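Glycoside hydrolase, GH17 family (Formosa sp. Hel1_33_131, PDB 6FCG) probably hydrolyses internal beta-1,3-glucosidic linkages of the algal storage polysaccharide laminarin as an endo-acting laminarinase. Local coordinates at residues D376-Y381 with P401-Y406. Sequence-based numbering, arbitrary orientation.
Sequences DGKAKY and PITKTY
A379 uses both backbone polar atoms to join loop 376-381 to loop 401-406. Its N gives a hydrogen bond to T403 O at 2.7 Å, nearly along the C=O axis, and its O accepts T405 N at 2.9 Å from above the carbonyl plane. The two bonds make a single parallel beta bridge, A379 with K404. K378, with CG beside its backbone N (chi1 -66°), runs alongside T403, whose CG2 stands anti to the backbone N; K378 CE meets T403 CG2 at 3.7 Å. An alanine in place of K378 would remove the chain beyond CB and would probably leave T403 CG2 less covered. The bridge ties the loop entering helix 384-388 to the one entering helix 410-416, at the periphery of the family's TIM-barrel fold. I402 lays CD1 against G377 O and CG2 4.2 Å from A379 CB. T405 holds OG1 between its backbone N and carbonyl carbon (chi1 53°), where E326 and W384 hydrogen-bond it, while its side chain crosses that of K380 obliquely, T405 CG2 lying 4.1 Å from K380 CG. Extended beyond CG, K380 carries NZ to a salt bridge with D354; K404, whose CB points away from loop 376-381, forms one with D388 through NZ.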
ATOM      1  N   ASP A 376      -7.812 -31.570 -18.104  1.00 29.75           N
ATOM      2  CA  ASP A 376      -7.382 -32.981 -18.158  1.00 31.59           C
ATOM      3  C   ASP A 376      -8.491 -33.998 -17.856  1.00 29.88           C
ATOM      4  O   ASP A 376      -8.249 -35.197 -17.887  1.00 29.49           O
ATOM      5  CB  ASP A 376      -6.209 -33.229 -17.182  1.00 36.82           C
ATOM      6  CG  ASP A 376      -4.976 -32.341 -17.473  1.00 41.67           C
ATOM      7  OD1 ASP A 376      -4.503 -32.275 -18.635  1.00 48.37           O
ATOM      8  OD2 ASP A 376      -4.487 -31.696 -16.525  1.00 45.64           O
ATOM      9  N   GLY A 377      -9.699 -33.533 -17.561  1.00 28.43           N
ATOM     10  CA  GLY A 377     -10.835 -34.408 -17.371  1.00 27.44           C
ATOM     11  C   GLY A 377     -11.042 -34.831 -15.938  1.00 27.37           C
ATOM     12  O   GLY A 377     -11.816 -35.746 -15.694  1.00 29.50           O
ATOM     13  N   LYS A 378     -10.381 -34.178 -14.987  1.00 26.63           N
ATOM     14  CA  LYS A 378     -10.680 -34.400 -13.586  1.00 27.31           C
ATOM     15  C   LYS A 378     -11.991 -33.723 -13.176  1.00 25.24           C
ATOM     16  O   LYS A 378     -12.282 -32.602 -13.581  1.00 26.15           O
ATOM     17  CB  LYS A 378      -9.564 -33.891 -12.701  1.00 32.01           C
ATOM     18  CG  LYS A 378      -8.268 -34.662 -12.856  1.00 37.55           C
ATOM     19  CD  LYS A 378      -7.540 -34.725 -11.516  1.00 44.71           C
ATOM     20  CE  LYS A 378      -6.339 -35.657 -11.547  1.00 49.82           C
ATOM     21  NZ  LYS A 378      -5.296 -35.078 -12.432  1.00 53.30           N
ATOM     22  N   ALA A 379     -12.805 -34.426 -12.402  1.00 22.92           N
ATOM     23  CA  ALA A 379     -14.064 -33.891 -11.916  1.00 21.90           C
ATOM     24  C   ALA A 379     -13.801 -33.074 -10.661  1.00 21.43           C
ATOM     25  O   ALA A 379     -13.286 -33.590  -9.681  1.00 18.15           O
ATOM     26  CB  ALA A 379     -15.045 -35.024 -11.619  1.00 21.60           C
ATOM     27  N   LYS A 380     -14.203 -31.808 -10.697  1.00 22.23           N
ATOM     28  CA  LYS A 380     -14.115 -30.927  -9.536  1.00 21.96           C
ATOM     29  C   LYS A 380     -15.159 -31.311  -8.502  1.00 21.48           C
ATOM     30  O   LYS A 380     -16.115 -32.037  -8.808  1.00 22.35           O
ATOM     31  CB  LYS A 380     -14.331 -29.471  -9.944  1.00 23.42           C
ATOM     32  CG  LYS A 380     -13.241 -28.909 -10.843  1.00 23.80           C
ATOM     33  CD  LYS A 380     -13.660 -27.573 -11.420  1.00 24.91           C
ATOM     34  CE  LYS A 380     -12.597 -27.003 -12.354  1.00 25.74           C
ATOM     35  NZ  LYS A 380     -12.965 -25.652 -12.888  1.00 26.14           N
ATOM     36  N   TYR A 381     -14.985 -30.798  -7.294  1.00 21.03           N
ATOM     37  CA  TYR A 381     -15.829 -31.130  -6.149  1.00 22.49           C
ATOM     38  C   TYR A 381     -17.307 -31.301  -6.465  1.00 22.84           C
ATOM     39  O   TYR A 381     -17.945 -32.273  -6.024  1.00 21.90           O
ATOM     40  CB  TYR A 381     -15.667 -30.100  -5.023  1.00 23.97           C
ATOM     41  CG  TYR A 381     -16.515 -30.447  -3.819  1.00 26.50           C
ATOM     42  CD1 TYR A 381     -16.190 -31.539  -3.007  1.00 27.55           C
ATOM     43  CD2 TYR A 381     -17.677 -29.725  -3.523  1.00 28.10           C
ATOM     44  CE1 TYR A 381     -16.979 -31.881  -1.922  1.00 29.06           C
ATOM     45  CE2 TYR A 381     -18.476 -30.054  -2.445  1.00 28.97           C
ATOM     46  CZ  TYR A 381     -18.125 -31.133  -1.644  1.00 31.19           C
ATOM     47  OH  TYR A 381     -18.898 -31.443  -0.549  1.00 32.61           O
ATOM     48  N   PRO A 401      -8.732 -41.230 -17.467  1.00 33.59           N
ATOM     49  CA  PRO A 401     -10.056 -41.526 -16.897  1.00 33.41           C
ATOM     50  C   PRO A 401     -10.572 -40.351 -16.071  1.00 34.58           C
ATOM     51  O   PRO A 401      -9.788 -39.484 -15.668  1.00 34.03           O
ATOM     52  CB  PRO A 401      -9.817 -42.755 -16.013  1.00 31.73           C
ATOM     53  CG  PRO A 401      -8.358 -43.055 -16.107  1.00 32.28           C
ATOM     54  CD  PRO A 401      -7.656 -41.914 -16.741  1.00 31.14           C
ATOM     55  N   ILE A 402     -11.881 -40.333 -15.826  1.00 33.98           N
ATOM     56  CA  ILE A 402     -12.489 -39.258 -15.077  1.00 33.60           C
ATOM     57  C   ILE A 402     -12.282 -39.504 -13.591  1.00 35.07           C
ATOM     58  O   ILE A 402     -13.001 -40.260 -12.950  1.00 34.66           O
ATOM     59  CB  ILE A 402     -13.970 -39.057 -15.421  1.00 34.82           C
ATOM     60  CG1 ILE A 402     -14.168 -38.939 -16.936  1.00 35.85           C
ATOM     61  CG2 ILE A 402     -14.510 -37.812 -14.742  1.00 34.63           C
ATOM     62  CD1 ILE A 402     -13.263 -37.953 -17.646  1.00 38.18           C
ATOM     63  N   THR A 403     -11.309 -38.777 -13.062  1.00 37.38           N
ATOM     64  CA  THR A 403     -10.827 -38.868 -11.693  1.00 35.78           C
ATOM     65  C   THR A 403     -11.333 -37.675 -10.889  1.00 35.64           C
ATOM     66  O   THR A 403     -11.649 -36.628 -11.448  1.00 38.67           O
ATOM     67  CB  THR A 403      -9.299 -38.923 -11.768  1.00 36.16           C
ATOM     68  OG1 THR A 403      -8.969 -40.282 -11.945  1.00 38.16           O
ATOM     69  CG2 THR A 403      -8.574 -38.412 -10.544  1.00 39.60           C
ATOM     70  N   LYS A 404     -11.452 -37.847  -9.580  1.00 33.68           N
ATOM     71  CA  LYS A 404     -11.756 -36.740  -8.677  1.00 29.55           C
ATOM     72  C   LYS A 404     -10.553 -35.830  -8.474  1.00 27.33           C
ATOM     73  O   LYS A 404      -9.434 -36.309  -8.340  1.00 28.01           O
ATOM     74  CB  LYS A 404     -12.232 -37.289  -7.345  1.00 31.65           C
ATOM     75  CG  LYS A 404     -13.701 -37.702  -7.344  1.00 33.63           C
ATOM     76  CD  LYS A 404     -13.997 -39.051  -6.696  1.00 36.19           C
ATOM     77  CE  LYS A 404     -13.422 -39.198  -5.302  1.00 39.54           C
ATOM     78  NZ  LYS A 404     -13.998 -40.348  -4.557  1.00 41.38           N
ATOM     79  N   THR A 405     -10.780 -34.510  -8.468  1.00 26.29           N
ATOM     80  CA  THR A 405      -9.751 -33.519  -8.042  1.00 25.64           C
ATOM     81  C   THR A 405      -9.454 -33.751  -6.576  1.00 25.13           C
ATOM     82  O   THR A 405     -10.299 -34.321  -5.886  1.00 23.79           O
ATOM     83  CB  THR A 405     -10.209 -32.036  -8.195  1.00 25.48           C
ATOM     84  OG1 THR A 405     -11.456 -31.840  -7.527  1.00 24.34           O
ATOM     85  CG2 THR A 405     -10.353 -31.629  -9.678  1.00 25.99           C
ATOM     86  N   TYR A 406      -8.261 -33.348  -6.110  1.00 25.45           N
ATOM     87  CA  TYR A 406      -7.827 -33.553  -4.698  1.00 25.63           C
ATOM     88  C   TYR A 406      -7.825 -35.019  -4.213  1.00 26.19           C
ATOM     89  O   TYR A 406      -7.807 -35.275  -3.002  1.00 27.13           O
ATOM     90  CB  TYR A 406      -8.728 -32.756  -3.727  1.00 25.24           C
ATOM     91  CG  TYR A 406      -8.668 -31.276  -3.887  1.00 24.62           C
ATOM     92  CD1 TYR A 406      -7.782 -30.519  -3.121  1.00 22.88           C
ATOM     93  CD2 TYR A 406      -9.507 -30.616  -4.785  1.00 24.48           C
ATOM     94  CE1 TYR A 406      -7.730 -29.160  -3.242  1.00 22.12           C
ATOM     95  CE2 TYR A 406      -9.465 -29.238  -4.917  1.00 24.35           C
ATOM     96  CZ  TYR A 406      -8.574 -28.516  -4.132  1.00 23.33           C
ATOM     97  OH  TYR A 406      -8.526 -27.162  -4.263  1.00 21.60           O
TER